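Local coordinates for NimC/NimA family protein (Clostridium acetobutylicum, PDB 2IG6) that binds flavin mononucleotide and is probably an oxidoreductase of the pyridoxamine 5'-phosphate oxidase-like NimC/NimA family, at residues 68-80 / 89-101. Residues are numbered along the deposited sequence; the frame is centred on the assembly and turned at random.
Sequences CFKQMIQNPKVEI and WIRLTGEVANDDR. With FMN (flavin mononucleotide), chain D; SO4 (sulfate ion), chain F.
Glu79 divides its carboxylate between two residues of the neighbouring strand. Glu79 OE1 accepts a very short bond, 2.5 Å, from Thr93 OG1. Glu79 OE2 forms a salt bridge with Arg91 NH2 at 2.8 Å, meeting the guanidinium at its edge although the two planes stand 83° apart. CG lies anti to the backbone N (chi1 -173°) and the chain is extended, its carboxylate turned (chi3 -86°) so that one oxygen faces each partner. OE1 also forms a salt bridge with Arg44 of the second subunit, and OE2 accepts from the backbone N of Val45 there, so an acid with several acceptor sites suits this buried place. The backbone beneath is regular: Val78 N and Gly94 O are 2.9 Å apart in a nearly straight bond, and Ile80 and Leu92 form the next hydrogen-bonded pair.

Toward helix 67-74, Val96 CG1 packs on Val78 CG2, and Val96 CG2 lies 3.9 Å from SE of selenomethionine Met72, whose unbranched chain, bent at chi3, reaches the strand. The Asn98 amide meets the Phe69 ring at its edge, the planes perpendicular. One water donates to Met72 O and Val96 O.

Near the helix start, Cys68 N donates to FMN O3P (2.9 Å). Arg91 NH1 holds a sulfate, also bound by Arg46 and Cys68 of the second subunit, probably where that subunit's FMN phosphate would sit, consistent with dimer-interface FMN sites of the pyridoxamine 5'-phosphate oxidase-like fold.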
# COMPACT_ATOMS: atom_id res chain seq x y z
N CYS A 68 9.41 2.20 9.63
CA CYS A 68 8.35 1.22 9.47
C CYS A 68 8.33 0.23 10.64
O CYS A 68 7.26 -0.10 11.14
CB CYS A 68 8.42 0.50 8.12
SG CYS A 68 9.91 -0.49 7.79
N PHE A 69 9.50 -0.21 11.08
CA PHE A 69 9.60 -1.12 12.22
C PHE A 69 9.08 -0.44 13.49
O PHE A 69 8.27 -0.99 14.23
CB PHE A 69 11.05 -1.54 12.45
CG PHE A 69 11.22 -2.44 13.63
CD1 PHE A 69 11.00 -3.80 13.51
CD2 PHE A 69 11.59 -1.94 14.85
CE1 PHE A 69 11.14 -4.62 14.59
CE2 PHE A 69 11.73 -2.77 15.96
CZ PHE A 69 11.50 -4.11 15.82
N LYS A 70 9.55 0.78 13.73
CA LYS A 70 9.17 1.51 14.94
C LYS A 70 7.64 1.72 14.95
O LYS A 70 6.99 1.64 15.99
CB LYS A 70 9.92 2.83 15.02
CG LYS A 70 11.42 2.64 15.22
CD LYS A 70 12.25 3.88 14.91
CE LYS A 70 13.72 3.61 15.24
NZ LYS A 70 14.63 4.75 14.91
N GLN A 71 7.08 1.98 13.78
CA GLN A 71 5.62 2.15 13.64
C GLN A 71 4.89 0.87 14.01
O GLN A 71 3.84 0.93 14.66
CB GLN A 71 5.26 2.60 12.23
CG GLN A 71 5.70 4.05 11.97
CD GLN A 71 5.84 4.41 10.52
OE1 GLN A 71 5.33 3.72 9.64
NE2 GLN A 71 6.54 5.51 10.26
N MSE A 72 5.44 -0.29 13.63
CA MSE A 72 4.77 -1.58 13.89
C MSE A 72 4.84 -1.96 15.36
O MSE A 72 3.96 -2.66 15.87
CB MSE A 72 5.37 -2.69 13.04
CG MSE A 72 4.97 -2.58 11.56
SE MSE A 72 5.62 -4.08 10.53
CE MSE A 72 7.37 -3.72 10.42
N ILE A 73 5.89 -1.49 16.04
CA ILE A 73 6.02 -1.66 17.49
C ILE A 73 5.03 -0.76 18.21
O ILE A 73 4.34 -1.21 19.13
CB ILE A 73 7.46 -1.38 17.97
CG1 ILE A 73 8.45 -2.33 17.30
CG2 ILE A 73 7.56 -1.47 19.50
CD1 ILE A 73 8.09 -3.81 17.40
N GLN A 74 4.92 0.49 17.77
CA GLN A 74 4.06 1.46 18.42
C GLN A 74 2.57 1.14 18.18
O GLN A 74 1.75 1.36 19.07
CB GLN A 74 4.44 2.88 17.95
CG GLN A 74 3.52 4.01 18.37
CD GLN A 74 3.45 4.19 19.86
OE1 GLN A 74 4.34 3.75 20.61
NE2 GLN A 74 2.40 4.87 20.31
N ASN A 75 2.25 0.61 17.00
CA ASN A 75 0.87 0.22 16.64
C ASN A 75 0.95 -1.04 15.80
O ASN A 75 1.35 -0.98 14.64
CB ASN A 75 0.16 1.32 15.88
CG ASN A 75 -1.28 0.96 15.50
OD1 ASN A 75 -1.76 -0.14 15.78
ND2 ASN A 75 -1.97 1.90 14.87
N PRO A 76 0.62 -2.20 16.40
CA PRO A 76 0.76 -3.47 15.71
C PRO A 76 -0.23 -3.70 14.58
O PRO A 76 -0.06 -4.64 13.82
CB PRO A 76 0.53 -4.49 16.83
CG PRO A 76 -0.30 -3.81 17.78
CD PRO A 76 0.13 -2.38 17.78
N LYS A 77 -1.24 -2.85 14.44
CA LYS A 77 -2.21 -3.02 13.38
C LYS A 77 -1.61 -2.58 12.06
O LYS A 77 -1.13 -1.44 11.92
CB LYS A 77 -3.45 -2.19 13.65
CG LYS A 77 -4.27 -2.66 14.79
CD LYS A 77 -5.51 -1.82 14.95
CE LYS A 77 -6.33 -2.28 16.13
NZ LYS A 77 -7.65 -1.60 16.15
N VAL A 78 -1.70 -3.48 11.09
CA VAL A 78 -1.22 -3.22 9.75
C VAL A 78 -2.22 -3.70 8.70
O VAL A 78 -3.17 -4.42 9.01
CB VAL A 78 0.14 -3.93 9.51
CG1 VAL A 78 1.13 -3.53 10.57
CG2 VAL A 78 -0.03 -5.47 9.46
N GLU A 79 -2.02 -3.28 7.45
CA GLU A 79 -2.69 -3.91 6.32
C GLU A 79 -1.69 -4.09 5.18
O GLU A 79 -0.83 -3.24 4.97
CB GLU A 79 -3.96 -3.15 5.92
CG GLU A 79 -4.82 -3.85 4.85
CD GLU A 79 -6.25 -3.31 4.78
OE1 GLU A 79 -7.12 -3.79 5.55
OE2 GLU A 79 -6.50 -2.39 3.96
N ILE A 80 -1.81 -5.22 4.47
CA ILE A 80 -1.01 -5.50 3.29
C ILE A 80 -1.90 -5.59 2.05
O ILE A 80 -2.99 -6.17 2.10
CB ILE A 80 -0.22 -6.81 3.48
CG1 ILE A 80 0.93 -6.57 4.49
CG2 ILE A 80 0.29 -7.34 2.15
CD1 ILE A 80 1.74 -7.79 4.84
N TRP A 89 -5.88 -9.47 -6.65
CA TRP A 89 -5.24 -8.74 -5.58
C TRP A 89 -5.69 -9.19 -4.19
O TRP A 89 -6.75 -9.80 -4.03
CB TRP A 89 -5.41 -7.24 -5.77
CG TRP A 89 -6.76 -6.69 -5.52
CD1 TRP A 89 -7.20 -6.09 -4.37
CD2 TRP A 89 -7.83 -6.62 -6.44
NE1 TRP A 89 -8.48 -5.67 -4.52
CE2 TRP A 89 -8.90 -5.98 -5.79
CE3 TRP A 89 -7.99 -7.03 -7.77
CZ2 TRP A 89 -10.12 -5.75 -6.40
CZ3 TRP A 89 -9.21 -6.80 -8.39
CH2 TRP A 89 -10.26 -6.17 -7.70
N ILE A 90 -4.85 -8.93 -3.21
CA ILE A 90 -5.11 -9.32 -1.84
C ILE A 90 -5.24 -8.09 -0.95
O ILE A 90 -4.62 -7.04 -1.19
CB ILE A 90 -4.00 -10.25 -1.30
CG1 ILE A 90 -4.35 -10.81 0.09
CG2 ILE A 90 -2.63 -9.54 -1.27
CD1 ILE A 90 -3.51 -11.98 0.46
N ARG A 91 -6.06 -8.22 0.09
CA ARG A 91 -5.99 -7.30 1.20
C ARG A 91 -5.93 -8.12 2.47
O ARG A 91 -6.79 -8.94 2.72
CB ARG A 91 -7.14 -6.33 1.20
CG ARG A 91 -6.94 -5.30 0.05
CD ARG A 91 -7.98 -4.25 0.07
NE ARG A 91 -7.88 -3.34 1.19
CZ ARG A 91 -8.88 -2.53 1.54
NH1 ARG A 91 -10.02 -2.58 0.87
NH2 ARG A 91 -8.76 -1.69 2.55
N LEU A 92 -4.88 -7.93 3.25
CA LEU A 92 -4.66 -8.74 4.44
C LEU A 92 -4.54 -7.76 5.60
O LEU A 92 -3.60 -6.98 5.67
CB LEU A 92 -3.39 -9.58 4.27
CG LEU A 92 -2.85 -10.35 5.47
CD1 LEU A 92 -3.90 -11.31 5.97
CD2 LEU A 92 -1.57 -11.11 5.10
N THR A 93 -5.52 -7.81 6.49
CA THR A 93 -5.57 -6.96 7.67
C THR A 93 -5.12 -7.79 8.87
O THR A 93 -5.54 -8.92 9.01
CB THR A 93 -7.02 -6.50 7.90
OG1 THR A 93 -7.56 -5.98 6.67
CG2 THR A 93 -7.09 -5.43 8.98
N GLY A 94 -4.29 -7.23 9.75
CA GLY A 94 -3.93 -7.97 10.95
C GLY A 94 -3.03 -7.23 11.91
O GLY A 94 -2.86 -6.02 11.81
N GLU A 95 -2.44 -7.99 12.82
CA GLU A 95 -1.49 -7.46 13.79
C GLU A 95 -0.18 -8.23 13.72
O GLU A 95 -0.17 -9.44 13.50
CB GLU A 95 -2.07 -7.54 15.19
CG GLU A 95 -3.17 -6.53 15.41
CD GLU A 95 -3.62 -6.39 16.86
OE1 GLU A 95 -2.97 -6.92 17.80
OE2 GLU A 95 -4.65 -5.71 17.06
N VAL A 96 0.92 -7.53 13.92
CA VAL A 96 2.24 -8.16 13.87
C VAL A 96 2.92 -8.06 15.22
O VAL A 96 2.65 -7.14 16.00
CB VAL A 96 3.11 -7.56 12.74
CG1 VAL A 96 2.47 -7.83 11.38
CG2 VAL A 96 3.30 -6.07 12.93
N ALA A 97 3.80 -9.03 15.48
CA ALA A 97 4.63 -9.05 16.67
C ALA A 97 6.06 -9.31 16.23
O ALA A 97 6.31 -10.14 15.38
CB ALA A 97 4.17 -10.13 17.61
N ASN A 98 7.00 -8.56 16.79
CA ASN A 98 8.41 -8.82 16.62
C ASN A 98 8.83 -10.12 17.33
O ASN A 98 8.49 -10.31 18.47
CB ASN A 98 9.20 -7.64 17.19
CG ASN A 98 10.67 -7.80 16.97
OD1 ASN A 98 11.10 -8.01 15.84
ND2 ASN A 98 11.44 -7.81 18.05
N ASP A 99 9.57 -10.98 16.64
CA ASP A 99 10.02 -12.27 17.23
C ASP A 99 11.54 -12.17 17.39
O ASP A 99 12.27 -12.14 16.41
CB ASP A 99 9.62 -13.42 16.29
CG ASP A 99 9.88 -14.79 16.87
OD1 ASP A 99 10.65 -14.91 17.82
OD2 ASP A 99 9.31 -15.78 16.36
N ASP A 100 12.00 -12.09 18.63
CA ASP A 100 13.42 -11.87 18.93
C ASP A 100 14.28 -13.14 18.96
O ASP A 100 15.44 -13.06 19.33
CB ASP A 100 13.56 -11.18 20.29
CG ASP A 100 13.50 -9.67 20.21
OD1 ASP A 100 13.79 -9.09 19.14
OD2 ASP A 100 13.20 -9.05 21.26
N ARG A 101 13.70 -14.30 18.67
CA ARG A 101 14.45 -15.56 18.70
C ARG A 101 15.48 -15.64 17.59
O ARG A 101 15.17 -15.49 16.41
CB ARG A 101 13.50 -16.74 18.55
CG ARG A 101 12.58 -16.94 19.71
CD ARG A 101 11.73 -18.17 19.48
NE ARG A 101 10.81 -17.98 18.37
CZ ARG A 101 10.03 -18.93 17.87
NH1 ARG A 101 10.06 -20.16 18.37
NH2 ARG A 101 9.21 -18.64 16.88
N1 FMN D . 12.05 -3.21 3.50
C2 FMN D . 11.88 -4.09 4.56
O2 FMN D . 12.12 -3.69 5.69
N3 FMN D . 11.41 -5.37 4.33
C4 FMN D . 11.17 -5.83 3.05
O4 FMN D . 10.60 -6.90 2.86
C4A FMN D . 11.34 -4.94 1.98
N5 FMN D . 11.12 -5.37 0.68
C5A FMN D . 11.26 -4.47 -0.36
C6 FMN D . 10.99 -4.89 -1.67
C7 FMN D . 11.14 -4.00 -2.72
C7M FMN D . 10.91 -4.50 -4.10
C8 FMN D . 11.55 -2.69 -2.46
C8M FMN D . 11.55 -1.63 -3.53
C9 FMN D . 11.84 -2.26 -1.18
C9A FMN D . 11.67 -3.17 -0.10
N10 FMN D . 11.94 -2.74 1.19
C10 FMN D . 11.78 -3.65 2.23
C1' FMN D . 12.52 -1.40 1.53
C2' FMN D . 11.44 -0.46 2.05
O2' FMN D . 10.44 -0.18 1.06
C3' FMN D . 12.12 0.82 2.50
O3' FMN D . 13.19 0.54 3.41
C4' FMN D . 11.14 1.80 3.14
O4' FMN D . 11.76 3.06 3.15
C5' FMN D . 10.81 1.42 4.59
O5' FMN D . 9.69 2.13 5.11
P FMN D . 9.95 3.43 6.02
O1P FMN D . 8.66 4.01 6.45
O2P FMN D . 10.73 4.41 5.17
O3P FMN D . 10.79 3.05 7.22
S SO4 F . -11.95 0.19 0.17
O1 SO4 F . -13.04 1.11 -0.22
O2 SO4 F . -12.42 -1.19 0.12
O3 SO4 F . -10.88 0.38 -0.79
O4 SO4 F . -11.50 0.54 1.52
O HOH W 1 4.20 -5.12 17.08